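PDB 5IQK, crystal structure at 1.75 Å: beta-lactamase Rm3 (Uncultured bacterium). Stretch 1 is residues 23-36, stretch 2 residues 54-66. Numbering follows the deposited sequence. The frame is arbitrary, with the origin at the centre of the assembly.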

# COMPACT_ATOMS: atom_id res chain seq x y z
N THR A 23 11.85 -9.87 -2.61
CA THR A 23 10.67 -9.18 -2.05
C THR A 23 10.25 -9.79 -0.71
O THR A 23 9.96 -10.99 -0.65
CB THR A 23 9.48 -9.23 -3.03
OG1 THR A 23 9.83 -8.60 -4.27
CG2 THR A 23 8.25 -8.51 -2.42
N TYR A 24 10.19 -8.97 0.34
CA TYR A 24 9.86 -9.47 1.68
C TYR A 24 8.69 -8.70 2.28
O TYR A 24 8.53 -7.51 2.01
CB TYR A 24 11.03 -9.32 2.63
CG TYR A 24 12.28 -10.04 2.18
CD1 TYR A 24 12.63 -11.26 2.74
CD2 TYR A 24 13.11 -9.51 1.20
CE1 TYR A 24 13.77 -11.93 2.35
CE2 TYR A 24 14.25 -10.17 0.80
CZ TYR A 24 14.57 -11.39 1.38
OH TYR A 24 15.71 -12.06 0.98
N TYR A 25 7.92 -9.37 3.14
CA TYR A 25 6.89 -8.70 3.95
C TYR A 25 7.44 -8.26 5.31
O TYR A 25 8.02 -9.06 6.03
CB TYR A 25 5.70 -9.63 4.16
CG TYR A 25 4.49 -8.94 4.78
CD1 TYR A 25 3.60 -8.23 3.98
CD2 TYR A 25 4.26 -8.99 6.14
CE1 TYR A 25 2.48 -7.60 4.53
CE2 TYR A 25 3.13 -8.36 6.71
CZ TYR A 25 2.26 -7.67 5.90
OH TYR A 25 1.17 -7.04 6.44
N VAL A 26 7.29 -6.97 5.64
CA VAL A 26 7.80 -6.45 6.91
C VAL A 26 6.74 -5.66 7.67
O VAL A 26 7.07 -4.88 8.58
CB VAL A 26 9.05 -5.56 6.70
CG1 VAL A 26 10.22 -6.40 6.21
CG2 VAL A 26 8.75 -4.45 5.71
N GLY A 27 5.48 -5.88 7.32
CA GLY A 27 4.37 -5.15 7.91
C GLY A 27 3.77 -5.80 9.15
O GLY A 27 4.43 -6.53 9.89
N MET A 28 2.49 -5.49 9.39
CA MET A 28 1.77 -5.90 10.59
C MET A 28 0.59 -6.80 10.20
O MET A 28 0.39 -7.09 9.02
CB MET A 28 1.27 -4.66 11.36
CG MET A 28 2.34 -3.84 12.08
SD MET A 28 3.63 -3.15 11.00
CE MET A 28 2.65 -2.25 9.79
N LYS A 29 -0.21 -7.21 11.17
CA LYS A 29 -1.31 -8.12 10.88
C LYS A 29 -2.38 -7.49 9.97
O LYS A 29 -3.05 -8.19 9.22
CB LYS A 29 -1.96 -8.61 12.17
CG LYS A 29 -2.67 -9.94 12.02
CD LYS A 29 -1.69 -11.06 11.76
CE LYS A 29 -0.98 -11.50 13.04
NZ LYS A 29 0.05 -12.54 12.80
N GLY A 30 -2.56 -6.18 10.06
CA GLY A 30 -3.64 -5.54 9.31
C GLY A 30 -3.21 -4.43 8.38
O GLY A 30 -4.06 -3.79 7.75
N LEU A 31 -1.89 -4.20 8.28
CA LEU A 31 -1.33 -3.13 7.45
C LEU A 31 -0.04 -3.60 6.78
O LEU A 31 0.89 -4.00 7.48
CB LEU A 31 -1.04 -1.89 8.30
CG LEU A 31 -2.22 -1.26 9.03
CD1 LEU A 31 -1.72 -0.24 10.04
CD2 LEU A 31 -3.16 -0.62 8.02
N SER A 32 0.04 -3.52 5.45
CA SER A 32 1.20 -4.07 4.76
C SER A 32 2.36 -3.09 4.71
O SER A 32 2.18 -1.88 4.71
CB SER A 32 0.83 -4.50 3.33
OG SER A 32 -0.13 -5.55 3.35
N SER A 33 3.56 -3.65 4.72
CA SER A 33 4.78 -2.94 4.38
C SER A 33 5.65 -3.96 3.68
O SER A 33 5.71 -5.11 4.11
CB SER A 33 5.47 -2.36 5.62
OG SER A 33 6.63 -1.63 5.23
N VAL A 34 6.31 -3.57 2.59
CA VAL A 34 7.05 -4.52 1.77
C VAL A 34 8.46 -4.01 1.50
O VAL A 34 8.66 -2.83 1.16
CB VAL A 34 6.30 -4.79 0.43
CG1 VAL A 34 7.20 -5.56 -0.56
CG2 VAL A 34 5.01 -5.56 0.68
N LEU A 35 9.44 -4.90 1.65
CA LEU A 35 10.84 -4.59 1.42
C LEU A 35 11.34 -5.29 0.16
O LEU A 35 11.17 -6.50 0.01
CB LEU A 35 11.68 -5.00 2.63
CG LEU A 35 13.16 -4.62 2.64
CD1 LEU A 35 13.32 -3.12 2.85
CD2 LEU A 35 13.90 -5.41 3.74
N VAL A 36 11.93 -4.53 -0.75
CA VAL A 36 12.47 -5.07 -1.98
C VAL A 36 13.97 -4.74 -2.00
O VAL A 36 14.36 -3.58 -2.08
CB VAL A 36 11.78 -4.50 -3.25
CG1 VAL A 36 12.26 -5.28 -4.48
CG2 VAL A 36 10.25 -4.54 -3.11
N PRO A 54 8.29 1.61 14.35
CA PRO A 54 9.28 0.77 15.04
C PRO A 54 9.14 -0.72 14.74
O PRO A 54 10.13 -1.46 14.81
CB PRO A 54 9.01 1.03 16.53
CG PRO A 54 8.17 2.25 16.58
CD PRO A 54 7.45 2.37 15.30
N LYS A 55 7.92 -1.16 14.45
CA LYS A 55 7.68 -2.56 14.15
C LYS A 55 8.25 -2.91 12.79
O LYS A 55 8.87 -3.96 12.63
CB LYS A 55 6.19 -2.87 14.21
CG LYS A 55 5.62 -2.76 15.61
CD LYS A 55 4.26 -3.41 15.71
CE LYS A 55 3.68 -3.26 17.09
NZ LYS A 55 2.50 -4.17 17.30
N ILE A 56 8.04 -2.03 11.82
CA ILE A 56 8.60 -2.23 10.48
C ILE A 56 10.13 -2.30 10.53
O ILE A 56 10.73 -3.19 9.94
CB ILE A 56 8.16 -1.12 9.52
CG1 ILE A 56 6.65 -1.24 9.26
CG2 ILE A 56 8.95 -1.22 8.22
CD1 ILE A 56 6.01 -0.03 8.52
N ILE A 57 10.73 -1.36 11.25
CA ILE A 57 12.18 -1.31 11.41
C ILE A 57 12.71 -2.58 12.08
O ILE A 57 13.70 -3.15 11.64
CB ILE A 57 12.61 -0.06 12.21
CG1 ILE A 57 12.33 1.20 11.38
CG2 ILE A 57 14.09 -0.14 12.60
CD1 ILE A 57 12.57 2.50 12.11
N ALA A 58 12.02 -3.03 13.13
CA ALA A 58 12.41 -4.25 13.83
C ALA A 58 12.31 -5.44 12.89
O ALA A 58 13.18 -6.33 12.90
CB ALA A 58 11.54 -4.46 15.06
N ASN A 59 11.27 -5.45 12.07
CA ASN A 59 11.05 -6.52 11.10
C ASN A 59 12.10 -6.55 9.99
O ASN A 59 12.49 -7.63 9.55
CB ASN A 59 9.65 -6.40 10.46
CG ASN A 59 8.53 -6.83 11.41
OD1 ASN A 59 8.79 -7.48 12.42
ND2 ASN A 59 7.29 -6.52 11.05
N ILE A 60 12.54 -5.39 9.53
CA ILE A 60 13.61 -5.32 8.54
C ILE A 60 14.87 -5.95 9.13
O ILE A 60 15.52 -6.75 8.46
CB ILE A 60 13.88 -3.86 8.10
CG1 ILE A 60 12.69 -3.31 7.33
CG2 ILE A 60 15.17 -3.76 7.26
CD1 ILE A 60 12.78 -1.83 7.04
N GLY A 61 15.19 -5.62 10.37
CA GLY A 61 16.34 -6.18 11.07
C GLY A 61 16.26 -7.68 11.27
O GLY A 61 17.26 -8.39 11.12
N ALA A 62 15.07 -8.16 11.62
CA ALA A 62 14.87 -9.58 11.90
C ALA A 62 15.16 -10.42 10.67
O ALA A 62 15.58 -11.57 10.78
CB ALA A 62 13.45 -9.83 12.40
N LEU A 63 14.95 -9.83 9.50
CA LEU A 63 15.24 -10.48 8.23
C LEU A 63 16.73 -10.46 7.91
O LEU A 63 17.17 -11.12 6.96
CB LEU A 63 14.47 -9.81 7.09
CG LEU A 63 12.96 -10.08 7.08
CD1 LEU A 63 12.29 -9.28 5.96
CD2 LEU A 63 12.66 -11.56 6.94
N GLY A 64 17.49 -9.66 8.65
CA GLY A 64 18.91 -9.51 8.40
C GLY A 64 19.26 -8.32 7.54
O GLY A 64 20.36 -8.25 6.99
N PHE A 65 18.33 -7.37 7.41
CA PHE A 65 18.61 -6.14 6.68
C PHE A 65 18.62 -4.93 7.61
O PHE A 65 18.36 -5.07 8.80
CB PHE A 65 17.59 -5.94 5.55
CG PHE A 65 17.56 -7.08 4.56
CD1 PHE A 65 18.62 -7.27 3.67
CD2 PHE A 65 16.50 -7.98 4.54
CE1 PHE A 65 18.61 -8.32 2.77
CE2 PHE A 65 16.48 -9.03 3.63
CZ PHE A 65 17.55 -9.20 2.74
N ARG A 66 18.89 -3.75 7.06
CA ARG A 66 18.98 -2.53 7.87
C ARG A 66 18.17 -1.38 7.28
O ARG A 66 18.17 -1.19 6.07
CB ARG A 66 20.43 -2.08 8.03
CG ARG A 66 21.37 -3.16 8.55
CD ARG A 66 22.81 -2.69 8.48
NE ARG A 66 23.04 -1.54 9.36
CZ ARG A 66 23.76 -0.47 9.02
NH1 ARG A 66 24.34 -0.41 7.82
NH2 ARG A 66 23.92 0.52 9.88

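Val26 lies at the apolar centre of the contact, where a two-stranded hairpin meets a helix. Its CA-to-CB bond points toward the helix, and Val26 CG1 lies 3.6 Å from Leu63 CD1 and 4.1 Å from Ile60 CG1, while Val26 CG2 is 4.1 Å from Ile56 CG2. These are van der Waals contacts between hydrocarbon groups, favoured because they bury apolar surface. Ile56 and Ile60 are about one helical turn apart, and Leu63 follows three residues on, so all three reach Val26. The hydrogen bonds Tyr24 N to Leu35 O (2.7 Å) and Leu35 N to Tyr24 O (2.8 Å) pair the strands, and the CA-to-CB bonds of both residues point toward the second stretch. Leu35 CD2 sits 3.7 Å from Phe65 CD2 and 4.1 Å from Ile60 CG2.

Beyond the helix, Gly64 adopts a positive phi (96°) in a Schellman motif, with Phe65 N bonded to Ile60 O at 3.1 Å. Phe65 then directs its ring edge at the face of Tyr24, C-H groups against the pi cloud, with centroids 5.2 Å apart and planes at 64°. At the other end, Met28 SD approaches Ile56 CG1 at 4.0 Å.

The polar edge rests on one hydrogen bond across the stretches: Asn59 ND2 donates to Val26 O at 3.0 Å and a nearly linear 172°. Gly27 O is almost as near to Asn59 ND2, 3.1 Å, but the angle is too poor for a bond.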